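Local coordinates for protein TetR family transcription regulator (PDB 3PAS) that probably binds regulatory DNA through an N-terminal helix-turn-helix motif and acts as a transcription regulator of the TetR family, at the interface of chains A and B. Sequence-based numbering; all coordinates share one arbitrary frame. Chains: chain A/B, TetR family transcription regulator.

The interface of chains A and B. Residues chain A 158, 161-162, 165, 170-171, 181, 184; chain B 149-150, 152-153.
Backbones on both sides are helical: the first turn of helix 148-167 of chain B lies against the later turns of the same helix in chain A, and A:Ser170 and A:Phe171 follow in a loop where A:Phe171 is extended. B:Glu152 is the polar centre. Its CG is anti to the backbone N and the chain bends at chi2 (-82°), which brings the carboxylate oxygen OE1 to two donors of chain A. A:His161 holds CG anti to its backbone N and gives its ring NE2 to B:Glu152 OE1 at 2.7 Å, nearly straight and in the ring plane, on the syn lone pair. A:Arg165 meets the same carboxylate tip to tip, and its NH1 makes a salt bridge to B:Glu152 OE1 at 2.9 Å from above the carboxylate plane. Two donors on one oxygen would probably stabilise the carboxylate's negative charge. The arginine chain bends at chi3 (61°), and its NE bonds A:Ser170 OG at 3.0 Å, fixing the turn of the guanidinium. B:Pro149 CB sits over the centre of one guanidinium face, 3.6 Å from A:Arg165 CZ. An alanine in place of A:Arg165 would remove the salt bridge and this flat lid on B:Pro149, and would probably leave B:Glu152 less firmly oriented. B:Thr153 turns OG1 back to the carbonyl O of B:Pro149, 2.7 Å away, while its methyl CG2 faces A:Pro158 CB at 3.7 Å. Beside this, B:Leu150 inserts CD2 among A:Leu162, A:Ala181 and the rim of A:Phe171, 3.7 Å from A:Phe171 CZ; its CB lies 3.7 Å from SE of the selenomethionine A:Met184. Helices 148-167 and 175-189 of each chain face their counterparts across a two-fold axis, an arrangement that probably corresponds to the usual TetR-family dimer, well away from the N-terminal DNA-binding helices, and the patch recurs with the chains exchanged.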
ATOM      1  N   PRO A 158      -4.525  -4.276  -4.009  1.00 24.33           N
ATOM      2  CA  PRO A 158      -3.344  -5.037  -4.463  1.00 21.62           C
ATOM      3  C   PRO A 158      -2.778  -4.692  -5.863  1.00 24.18           C
ATOM      4  O   PRO A 158      -1.601  -4.910  -6.093  1.00 22.59           O
ATOM      5  CB  PRO A 158      -3.829  -6.469  -4.482  1.00 18.32           C
ATOM      6  CG  PRO A 158      -5.018  -6.487  -3.476  1.00 22.66           C
ATOM      7  CD  PRO A 158      -5.687  -5.153  -3.779  1.00 24.83           C
ATOM      8  N   HIS A 161      -0.105  -1.998  -5.332  1.00 24.82           N
ATOM      9  CA  HIS A 161       1.050  -2.589  -4.640  1.00 24.89           C
ATOM     10  C   HIS A 161       1.906  -3.443  -5.586  1.00 22.74           C
ATOM     11  O   HIS A 161       3.134  -3.397  -5.556  1.00 23.48           O
ATOM     12  CB  HIS A 161       0.559  -3.464  -3.448  1.00 28.57           C
ATOM     13  CG  HIS A 161       1.666  -4.124  -2.681  1.00 29.46           C
ATOM     14  ND1 HIS A 161       2.556  -3.414  -1.907  1.00 33.65           N
ATOM     15  CD2 HIS A 161       2.026  -5.428  -2.573  1.00 30.64           C
ATOM     16  CE1 HIS A 161       3.432  -4.247  -1.365  1.00 38.38           C
ATOM     17  NE2 HIS A 161       3.125  -5.481  -1.738  1.00 29.53           N
ATOM     18  N   LEU A 162       1.242  -4.264  -6.387  1.00 21.79           N
ATOM     19  CA  LEU A 162       1.947  -5.175  -7.297  1.00 20.36           C
ATOM     20  C   LEU A 162       2.587  -4.461  -8.485  1.00 19.65           C
ATOM     21  O   LEU A 162       3.661  -4.836  -8.938  1.00 20.36           O
ATOM     22  CB  LEU A 162       0.984  -6.291  -7.757  1.00 21.27           C
ATOM     23  CG  LEU A 162       0.760  -7.407  -6.697  1.00 23.68           C
ATOM     24  CD1 LEU A 162      -0.470  -8.309  -7.061  1.00 27.45           C
ATOM     25  CD2 LEU A 162       1.999  -8.225  -6.438  1.00 23.76           C
ATOM     26  N   ARG A 165       5.776  -3.158  -7.048  1.00 23.32           N
ATOM     27  CA  ARG A 165       6.797  -4.177  -6.937  1.00 25.88           C
ATOM     28  C   ARG A 165       7.352  -4.562  -8.318  1.00 25.74           C
ATOM     29  O   ARG A 165       8.546  -4.785  -8.444  1.00 25.21           O
ATOM     30  CB  ARG A 165       6.288  -5.430  -6.219  1.00 23.22           C
ATOM     31  CG  ARG A 165       5.919  -5.202  -4.762  1.00 31.28           C
ATOM     32  CD  ARG A 165       5.789  -6.514  -3.950  1.00 31.26           C
ATOM     33  NE  ARG A 165       7.039  -7.275  -3.920  1.00 33.87           N
ATOM     34  CZ  ARG A 165       7.337  -8.241  -3.055  1.00 35.23           C
ATOM     35  NH1 ARG A 165       6.494  -8.626  -2.106  1.00 37.78           N
ATOM     36  NH2 ARG A 165       8.488  -8.855  -3.174  1.00 39.65           N
ATOM     37  N   SER A 170      10.909  -6.456  -7.841  1.00 32.53           N
ATOM     38  CA  SER A 170      10.688  -7.515  -6.854  1.00 36.44           C
ATOM     39  C   SER A 170       9.540  -8.463  -7.267  1.00 37.82           C
ATOM     40  O   SER A 170       9.166  -9.314  -6.486  1.00 38.90           O
ATOM     41  CB  SER A 170      10.456  -6.916  -5.442  1.00 35.18           C
ATOM     42  OG  SER A 170       9.348  -6.030  -5.412  1.00 30.31           O
ATOM     43  N   PHE A 171       8.996  -8.322  -8.485  1.00 34.57           N
ATOM     44  CA  PHE A 171       7.946  -9.223  -8.994  1.00 34.22           C
ATOM     45  C   PHE A 171       7.899  -9.020 -10.527  1.00 34.43           C
ATOM     46  O   PHE A 171       8.163  -7.942 -10.990  1.00 36.63           O
ATOM     47  CB  PHE A 171       6.626  -8.901  -8.271  1.00 33.91           C
ATOM     48  CG  PHE A 171       5.380  -9.572  -8.822  1.00 29.54           C
ATOM     49  CD1 PHE A 171       5.167 -10.928  -8.708  1.00 34.23           C
ATOM     50  CD2 PHE A 171       4.371  -8.787  -9.340  1.00 30.25           C
ATOM     51  CE1 PHE A 171       3.969 -11.504  -9.168  1.00 29.59           C
ATOM     52  CE2 PHE A 171       3.217  -9.341  -9.819  1.00 41.81           C
ATOM     53  CZ  PHE A 171       3.014 -10.693  -9.728  1.00 34.67           C
ATOM     54  N   ALA A 181      -2.744 -13.260  -9.463  1.00 19.17           N
ATOM     55  CA  ALA A 181      -3.121 -12.252  -8.460  1.00 19.14           C
ATOM     56  C   ALA A 181      -4.634 -11.991  -8.470  1.00 18.72           C
ATOM     57  O   ALA A 181      -5.300 -11.946  -7.419  1.00 18.90           O
ATOM     58  CB  ALA A 181      -2.289 -10.913  -8.678  1.00 20.77           C
HETATM   59  N   MSE A 184      -6.585 -14.746  -6.799  1.00 18.34           N
HETATM   60  CA  MSE A 184      -6.512 -14.581  -5.373  1.00 18.61           C
HETATM   61  C   MSE A 184      -7.451 -13.476  -4.844  1.00 18.64           C
HETATM   62  O   MSE A 184      -8.133 -13.665  -3.830  1.00 20.70           O
HETATM   63  CB  MSE A 184      -5.036 -14.340  -4.971  1.00 20.09           C
HETATM   64  CG  MSE A 184      -4.167 -15.512  -5.310  1.00 21.33           C
HETATM   65 SE   MSE A 184      -2.281 -15.077  -5.193  0.75 20.65          SE
HETATM   66  CE  MSE A 184      -2.167 -15.174  -3.240  1.00 18.58           C
TER
ATOM     67  N   PRO B 149       5.879 -13.077  -3.571  1.00 27.36           N
ATOM     68  CA  PRO B 149       5.360 -11.706  -3.523  1.00 25.39           C
ATOM     69  C   PRO B 149       3.813 -11.623  -3.517  1.00 20.74           C
ATOM     70  O   PRO B 149       3.219 -10.674  -2.947  1.00 21.33           O
ATOM     71  CB  PRO B 149       5.940 -11.089  -4.784  1.00 25.70           C
ATOM     72  CG  PRO B 149       7.239 -11.857  -4.994  1.00 29.74           C
ATOM     73  CD  PRO B 149       6.924 -13.248  -4.597  1.00 28.72           C
ATOM     74  N   LEU B 150       3.152 -12.598  -4.138  1.00 22.38           N
ATOM     75  CA  LEU B 150       1.685 -12.657  -4.102  1.00 22.52           C
ATOM     76  C   LEU B 150       1.179 -13.034  -2.693  1.00 24.50           C
ATOM     77  O   LEU B 150       0.139 -12.533  -2.239  1.00 21.66           O
ATOM     78  CB  LEU B 150       1.132 -13.614  -5.174  1.00 22.31           C
ATOM     79  CG  LEU B 150       1.381 -13.245  -6.661  1.00 23.96           C
ATOM     80  CD1 LEU B 150       0.630 -14.149  -7.622  1.00 22.27           C
ATOM     81  CD2 LEU B 150       0.987 -11.795  -6.889  1.00 24.25           C
ATOM     82  N   GLU B 152       2.748 -12.323   0.110  1.00 22.51           N
ATOM     83  CA  GLU B 152       2.973 -11.077   0.860  1.00 22.68           C
ATOM     84  C   GLU B 152       1.830 -10.103   0.649  1.00 20.82           C
ATOM     85  O   GLU B 152       1.279  -9.510   1.601  1.00 19.65           O
ATOM     86  CB  GLU B 152       4.313 -10.471   0.410  1.00 26.64           C
ATOM     87  CG  GLU B 152       4.796  -9.187   1.083  1.00 33.57           C
ATOM     88  CD  GLU B 152       4.178  -7.909   0.508  1.00 36.62           C
ATOM     89  OE1 GLU B 152       4.096  -7.751  -0.740  1.00 33.09           O
ATOM     90  OE2 GLU B 152       3.835  -7.018   1.308  1.00 33.95           O
ATOM     91  N   THR B 153       1.445  -9.959  -0.617  1.00 18.79           N
ATOM     92  CA  THR B 153       0.386  -9.028  -1.026  1.00 20.81           C
ATOM     93  C   THR B 153      -0.969  -9.300  -0.405  1.00 19.14           C
ATOM     94  O   THR B 153      -1.668  -8.333  -0.010  1.00 20.85           O
ATOM     95  CB  THR B 153       0.272  -9.002  -2.590  1.00 22.40           C
ATOM     96  OG1 THR B 153       1.539  -8.551  -3.105  1.00 21.88           O
ATOM     97  CG2 THR B 153      -0.855  -8.069  -3.092  1.00 20.27           C
TER